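Side-chain contacts in branched-chain-amino-acid aminotransferase (Pseudomonas sp. UW4, PDB 6JIF), which catalyses the reversible, pyridoxal-5'-phosphate-dependent transfer of an amino group between branched-chain amino acids and 2-oxoglutarate: residues P232-H235 / T236-E239; T328-G331 / P332-K336. All blocks are in the same frame, centred on the assembly; numbering follows the deposited sequence.

Interaction 1 of 2, residues P232-H235 / T236-E239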
# COMPACT_ATOMS: atom_id res chain seq x y z
N PRO B 232 3.06 1.91 -16.45
CA PRO B 232 1.76 2.47 -16.11
C PRO B 232 1.41 3.69 -16.94
O PRO B 232 0.21 3.98 -17.12
CB PRO B 232 1.92 2.79 -14.61
CG PRO B 232 3.42 2.90 -14.38
CD PRO B 232 3.94 1.79 -15.29
N MET B 233 2.40 4.41 -17.52
CA MET B 233 2.05 5.62 -18.30
C MET B 233 1.45 5.26 -19.65
O MET B 233 0.52 5.93 -20.12
CB MET B 233 3.30 6.48 -18.48
CG MET B 233 2.96 7.86 -19.04
SD MET B 233 4.20 9.09 -18.73
CE MET B 233 3.80 9.62 -17.03
N THR B 234 1.96 4.21 -20.33
CA THR B 234 1.56 3.94 -21.72
C THR B 234 1.08 2.53 -21.99
O THR B 234 0.49 2.30 -23.07
CB THR B 234 2.69 4.26 -22.73
OG1 THR B 234 3.77 3.33 -22.59
CG2 THR B 234 3.26 5.65 -22.49
N HIS B 235 1.37 1.57 -21.12
CA HIS B 235 1.02 0.18 -21.36
C HIS B 235 1.54 -0.25 -22.73
O HIS B 235 0.90 -1.01 -23.47
CB HIS B 235 -0.47 -0.07 -21.22
CG HIS B 235 -0.88 -0.17 -19.79
ND1 HIS B 235 -1.47 -1.29 -19.26
CD2 HIS B 235 -0.76 0.71 -18.77
CE1 HIS B 235 -1.67 -1.11 -17.96
NE2 HIS B 235 -1.28 0.10 -17.64
N THR B 236 2.79 0.11 -22.98
CA THR B 236 3.47 -0.41 -24.17
C THR B 236 4.69 -1.26 -23.86
O THR B 236 5.22 -1.88 -24.80
CB THR B 236 3.88 0.75 -25.10
OG1 THR B 236 4.78 1.64 -24.43
CG2 THR B 236 2.63 1.46 -25.60
N LYS B 237 5.15 -1.31 -22.61
CA LYS B 237 6.43 -1.95 -22.26
C LYS B 237 6.25 -2.86 -21.05
O LYS B 237 5.57 -2.50 -20.10
CB LYS B 237 7.50 -0.85 -21.95
CG LYS B 237 7.94 -0.06 -23.17
CD LYS B 237 8.69 1.25 -22.78
CE LYS B 237 7.77 2.23 -22.10
NZ LYS B 237 8.30 3.66 -22.05
N ILE B 238 6.86 -4.05 -21.09
CA ILE B 238 6.78 -4.95 -19.93
C ILE B 238 7.57 -4.39 -18.76
O ILE B 238 8.70 -3.92 -18.92
CB ILE B 238 7.34 -6.33 -20.32
CG1 ILE B 238 6.43 -6.94 -21.38
CG2 ILE B 238 7.47 -7.28 -19.09
CD1 ILE B 238 6.95 -8.25 -21.98
N GLU B 239 6.99 -4.48 -17.57
CA GLU B 239 7.68 -4.10 -16.34
C GLU B 239 7.88 -5.25 -15.37
O GLU B 239 8.99 -5.42 -14.88
CB GLU B 239 6.92 -2.98 -15.65
CG GLU B 239 6.89 -1.73 -16.49
CD GLU B 239 7.18 -0.48 -15.65
OE1 GLU B 239 6.86 -0.50 -14.43
OE2 GLU B 239 7.74 0.50 -16.23
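P232 meets E239 on the buried side of the loop that joins the antiparallel strands 227-230 and 238-241, while T234 meets T236 at its more exposed end. On the inner side the two side chains cross at about a right angle, and CD of P232 lies 3.8 Å from OE1 of E239. A rigid ring suits this place because it fills space beside the carboxylate without competing for its oxygens, which are hydrogen-bonded to S262 and S260. H235 turns the chain with positive phi, and its imidazole lies back alongside P232, whose O sits in the ring plane at its edge, while NE2 is hydrogen-bonded to D193.

The outer side is looser and relies on hydroxyls. OG1 of T234 and OG1 of T236 approach to 2.7 Å, because each hydroxyl stands between its own backbone N and carbonyl carbon (chi1 69° and 60°). From T236 N to T234 OG1 the hydrogen bond is weak, 3.4 Å long and bent to 131°. CG2 of T236 lies 3.4 Å from O of T234, and the CE methylene of K237 only skirts the T234 hydroxyl. Were T236 an alanine, the T234 hydroxyl would probably lose its close neighbour, and a gap would open beside the T234 carbonyl.

D231 completes the loop, bonding the T234 hydroxyl through OD2 and the backbone N-H groups of T236 and K237 through OD1. The chemistry implies a hairpin loop in which D231 takes up the hydroxyl and two backbone N-H groups, with the threonine pair as a further, looser tie.

Interaction 2 of 2, residues T328-G331 / P332-K336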
# COMPACT_ATOMS: atom_id res chain seq x y z
N THR B 328 6.17 -26.91 -23.53
CA THR B 328 6.48 -28.15 -22.84
C THR B 328 7.94 -28.28 -22.41
O THR B 328 8.22 -29.12 -21.55
CB THR B 328 6.16 -29.37 -23.74
OG1 THR B 328 6.94 -29.24 -24.92
CG2 THR B 328 4.64 -29.43 -24.19
N GLU B 329 8.85 -27.51 -22.99
CA GLU B 329 10.27 -27.69 -22.73
C GLU B 329 10.90 -26.34 -22.42
O GLU B 329 10.62 -25.34 -23.08
CB GLU B 329 11.00 -28.29 -23.94
CG GLU B 329 10.38 -29.59 -24.46
CD GLU B 329 11.42 -30.45 -25.06
OE1 GLU B 329 11.89 -31.38 -24.36
OE2 GLU B 329 11.82 -30.16 -26.21
N VAL B 330 11.77 -26.34 -21.44
CA VAL B 330 12.50 -25.11 -21.10
C VAL B 330 13.69 -24.96 -22.03
O VAL B 330 14.39 -25.95 -22.33
CB VAL B 330 12.87 -25.11 -19.63
CG1 VAL B 330 13.72 -23.85 -19.26
CG2 VAL B 330 11.63 -25.28 -18.79
N GLY B 331 13.90 -23.75 -22.50
CA GLY B 331 14.94 -23.50 -23.47
C GLY B 331 16.28 -23.60 -22.81
O GLY B 331 16.40 -23.54 -21.58
N PRO B 332 17.31 -23.83 -23.64
CA PRO B 332 18.64 -24.17 -23.09
C PRO B 332 19.33 -23.02 -22.38
O PRO B 332 20.12 -23.27 -21.45
CB PRO B 332 19.42 -24.61 -24.33
CG PRO B 332 18.76 -23.88 -25.46
CD PRO B 332 17.28 -23.85 -25.11
N VAL B 333 19.10 -21.79 -22.82
CA VAL B 333 19.76 -20.67 -22.16
C VAL B 333 19.21 -20.53 -20.76
O VAL B 333 19.96 -20.30 -19.81
CB VAL B 333 19.62 -19.37 -22.96
CG1 VAL B 333 20.30 -18.20 -22.14
CG2 VAL B 333 20.25 -19.54 -24.33
N THR B 334 17.88 -20.61 -20.61
CA THR B 334 17.25 -20.55 -19.30
C THR B 334 17.77 -21.67 -18.41
O THR B 334 18.05 -21.44 -17.23
CB THR B 334 15.71 -20.64 -19.44
OG1 THR B 334 15.23 -19.49 -20.15
CG2 THR B 334 15.02 -20.68 -18.07
N GLN B 335 17.94 -22.86 -18.98
CA GLN B 335 18.44 -23.96 -18.18
C GLN B 335 19.84 -23.64 -17.68
O GLN B 335 20.14 -23.85 -16.51
CB GLN B 335 18.42 -25.27 -18.97
CG GLN B 335 16.98 -25.74 -19.14
CD GLN B 335 16.83 -27.18 -19.58
OE1 GLN B 335 16.76 -27.48 -20.78
NE2 GLN B 335 16.77 -28.07 -18.61
N LYS B 336 20.68 -23.06 -18.55
CA LYS B 336 22.06 -22.75 -18.18
C LYS B 336 22.11 -21.68 -17.09
O LYS B 336 22.88 -21.81 -16.13
CB LYS B 336 22.82 -22.31 -19.44
CG LYS B 336 24.29 -21.96 -19.22
CD LYS B 336 25.01 -21.61 -20.55
CE LYS B 336 24.39 -20.37 -21.25
NZ LYS B 336 25.12 -19.96 -22.51
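V330 and T334 touch through methyl groups where the chain enters helix 332-346, and these apolar contacts form the first group. CG1 of V330 comes within 3.6 Å of CG2 of T334, the two side chains crossing at about a right angle. T334 sets its methyl anti to the backbone N (chi1 -64° for the hydroxyl), which brings CG2 to V330 and leaves OG1 for another partner. The same V330 methyl lies 3.8 Å from CG of Q335, so the branched valine rests against two successive residues of the first turn. L182, P184 and P311 also touch V330, adding apolar neighbours from a loop and from strand 308-317.

Backbone hydrogen bonding is the second group. G331 is the N-cap, and its carbonyl O accepts the N-H of Q335 at 3.1 Å. P332 follows as the first helical residue, where having no N-H costs nothing and a fixed phi favours helix. Its ring lies on the exposed side. The next bond in the series runs from K336 N to P332 O at 3.0 Å.

The third group is polar and reaches outside the two segments. E299 accepts the T334 hydroxyl through OE1 and the V333 N-H through OE2. Glycine at the N-cap has no side chain to serve the early N-H groups, and threonine suits this first turn because it offers both a hydroxyl and a methyl. With no side chain at the N-cap, E299 on strand 297-304 probably does part of the capping, and the positive end of the helix dipole would probably favour the ionised form of its carboxylate.

Interaction 1 and interaction 2 lie far apart, with centres 27 Å from each other and nearest atoms about 14 Å, so they do not touch. They are related through the mixed sheet: strand 227-230 pairs with 185-189, which pairs with 308-317, the strand that touches residues of 328-331/332-336. Each leans on an acidic side chain outside its segments, D231 or E299. Interaction 1 lies beside the active site, its E239 side chain about 8 Å from bound pyridoxal-5'-phosphate and the next residue, E240, in the pocket. Interaction 2 marks the start of helix 332-346; its partner strand 297-304 ends at G304, also a pocket residue.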